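PDB 5BN1: acetyl xylan esterase from Geobacillus stearothermophilus, which removes acetyl side groups from the xylose units of xylan and xylo-oligosaccharides, acting as an octameric serine esterase in plant hemicellulose breakdown. Local coordinates for the interface of chains A and B. Numbering follows the deposited sequence. Chains: chain A/B, Acetyl xylan esterase.

The interface of chains A and B. Residues chain A 49, 212-214; chain B 216-218.
B:Ser218, the last modelled residue of its chain, drops its hydroxyl onto the backbone of A:Glu214, while A:Tyr49 and B:Arg217 run alongside each other nearby. This patch of the two-fold interface joins two subunits of the donut-shaped octamer formed by this GDSL (SGNH) esterase; it lies about 25 Å, measured from its centre, from the nucleophile A:Ser15, so it probably serves assembly rather than catalysis.

In this patch B:Ser218 buries the most surface. With OG anti to its own carbonyl carbon (chi1 -74°), the hydroxyl points at A:Glu214 and accepts a hydrogen bond from its amide N, 2.8 Å from OG and almost straight (174° at H). Serine suits this place because its short side chain brings OG directly to the backbone N-H of A:Glu214. Nearby, A:Gly212 follows helix 197-211 and has a positive phi, a conformation that the lack of a side chain makes easy.

A:Tyr49, just beyond helix 37-48, combines a flat surface with a polar tip. The methylene CG of B:Arg217 sits 3.9 Å from A:Tyr49 CZ, over one ring face and toward its rim. The two side chains pass in opposite directions, and the guanidinium is turned 66° from the ring plane, so the long aliphatic stem of arginine supplies packing without a parallel stack. On the chain A side, A:Phe213 lies at the tyrosine's edge and presents its own face to A:Tyr49 CE1, 3.6 Å above the plane, an edge-to-face support.

At the tip, A:Tyr49 OH takes a weak, bent hydrogen bond from B:Ser218 N (3.1 Å) and meets water 2, which leads on to B:Ser218 O. A phenylalanine in place of A:Tyr49 would probably keep the packing against B:Arg217 but deprive B:Ser218 N and water 2 of their phenolic partner, leaving the chain end less firmly held. Water 1 similarly links the carbonyls of A:Glu214 and B:Val216, lying 2.7 Å from B:Val216 O.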
ATOM      1  N   TYR A  49      33.670 -19.747  12.732  1.00 22.27           N
ATOM      2  CA  TYR A  49      33.733 -20.226  14.135  1.00 21.56           C
ATOM      3  C   TYR A  49      32.393 -20.590  14.686  1.00 19.53           C
ATOM      4  O   TYR A  49      31.823 -20.030  15.569  1.00 21.09           O
ATOM      5  CB  TYR A  49      34.358 -19.099  14.987  1.00 23.80           C
ATOM      6  CG  TYR A  49      35.758 -18.654  14.636  1.00 23.51           C
ATOM      7  CD1 TYR A  49      36.022 -17.704  13.681  1.00 24.74           C
ATOM      8  CD2 TYR A  49      36.863 -19.053  15.409  1.00 30.16           C
ATOM      9  CE1 TYR A  49      37.303 -17.227  13.378  1.00 24.94           C
ATOM     10  CE2 TYR A  49      38.126 -18.543  15.174  1.00 32.09           C
ATOM     11  CZ  TYR A  49      38.384 -17.627  14.170  1.00 33.76           C
ATOM     12  OH  TYR A  49      39.686 -17.093  13.994  1.00 37.60           O
ATOM     13  N   GLY A 212      40.079 -10.614  17.252  1.00 20.52           N
ATOM     14  CA  GLY A 212      41.095 -11.641  17.001  1.00 23.89           C
ATOM     15  C   GLY A 212      40.793 -12.498  15.795  1.00 25.19           C
ATOM     16  O   GLY A 212      41.468 -13.539  15.614  1.00 25.72           O
ATOM     17  N   PHE A 213      39.906 -12.084  14.892  1.00 22.17           N
ATOM     18  CA  PHE A 213      39.743 -12.803  13.600  1.00 20.13           C
ATOM     19  C   PHE A 213      40.202 -11.846  12.501  1.00 23.18           C
ATOM     20  O   PHE A 213      39.431 -10.948  12.074  1.00 23.05           O
ATOM     21  CB  PHE A 213      38.323 -13.134  13.417  1.00 20.16           C
ATOM     22  CG  PHE A 213      37.923 -13.814  12.095  1.00 22.56           C
ATOM     23  CD1 PHE A 213      38.897 -14.283  11.216  1.00 26.90           C
ATOM     24  CD2 PHE A 213      36.550 -13.927  11.754  1.00 26.82           C
ATOM     25  CE1 PHE A 213      38.517 -14.866   9.982  1.00 27.38           C
ATOM     26  CE2 PHE A 213      36.180 -14.537  10.535  1.00 24.37           C
ATOM     27  CZ  PHE A 213      37.181 -14.957   9.682  1.00 26.81           C
ATOM     28  N   GLU A 214      41.345 -12.104  11.967  1.00 23.41           N
ATOM     29  CA  GLU A 214      41.923 -11.187  11.018  1.00 28.63           C
ATOM     30  C   GLU A 214      41.763 -11.779   9.613  1.00 31.59           C
ATOM     31  O   GLU A 214      42.182 -12.892   9.351  1.00 32.99           O
ATOM     32  CB  GLU A 214      43.419 -10.890  11.368  1.00 34.37           C
ATOM     33  CG  GLU A 214      43.944  -9.725  10.546  1.00 42.35           C
ATOM     34  CD  GLU A 214      45.343  -9.264  10.933  1.00 62.93           C
ATOM     35  OE1 GLU A 214      46.114 -10.143  11.388  1.00 67.12           O
ATOM     36  OE2 GLU A 214      45.670  -8.045  10.762  1.00 63.76           O
TER
ATOM     37  N   VAL B 216      40.707 -17.758   6.411  1.00 26.30           N
ATOM     38  CA  VAL B 216      40.956 -18.818   7.399  1.00 30.10           C
ATOM     39  C   VAL B 216      40.858 -18.272   8.808  1.00 32.54           C
ATOM     40  O   VAL B 216      40.966 -17.056   9.012  1.00 35.38           O
ATOM     41  CB  VAL B 216      42.354 -19.489   7.161  1.00 35.93           C
ATOM     42  CG1 VAL B 216      42.357 -20.173   5.818  1.00 39.72           C
ATOM     43  CG2 VAL B 216      43.458 -18.453   7.187  1.00 36.11           C
ATOM     44  N   ARG B 217      40.682 -19.191   9.756  1.00 36.95           N
ATOM     45  CA  ARG B 217      40.862 -18.852  11.196  1.00 39.67           C
ATOM     46  C   ARG B 217      42.233 -18.229  11.453  1.00 44.14           C
ATOM     47  O   ARG B 217      43.225 -18.699  10.865  1.00 38.38           O
ATOM     48  CB  ARG B 217      40.754 -20.106  12.052  1.00 43.27           C
ATOM     49  CG  ARG B 217      39.420 -20.758  12.015  1.00 43.10           C
ATOM     50  CD  ARG B 217      39.601 -22.192  12.463  1.00 49.24           C
ATOM     51  NE  ARG B 217      38.316 -22.822  12.588  1.00 44.53           N
ATOM     52  CZ  ARG B 217      37.489 -22.686  13.634  1.00 48.44           C
ATOM     53  NH1 ARG B 217      37.829 -21.961  14.697  1.00 45.89           N
ATOM     54  NH2 ARG B 217      36.302 -23.288  13.598  1.00 39.41           N
ATOM     55  N   SER B 218      42.276 -17.153  12.274  1.00 41.30           N
ATOM     56  CA  SER B 218      43.505 -16.614  12.884  1.00 47.80           C
ATOM     57  C   SER B 218      44.245 -17.502  13.923  1.00 45.39           C
ATOM     58  O   SER B 218      43.551 -18.234  14.640  1.00 49.66           O
ATOM     59  CB  SER B 218      43.101 -15.347  13.612  1.00 50.96           C
ATOM     60  OG  SER B 218      42.866 -14.366  12.653  1.00 38.94           O
TER
HETATM   61  O   HOH W   1      42.977 -15.283   9.083  1.00 32.63           O
HETATM   62  O   HOH W   2      41.132 -17.172  16.066  1.00 48.28           O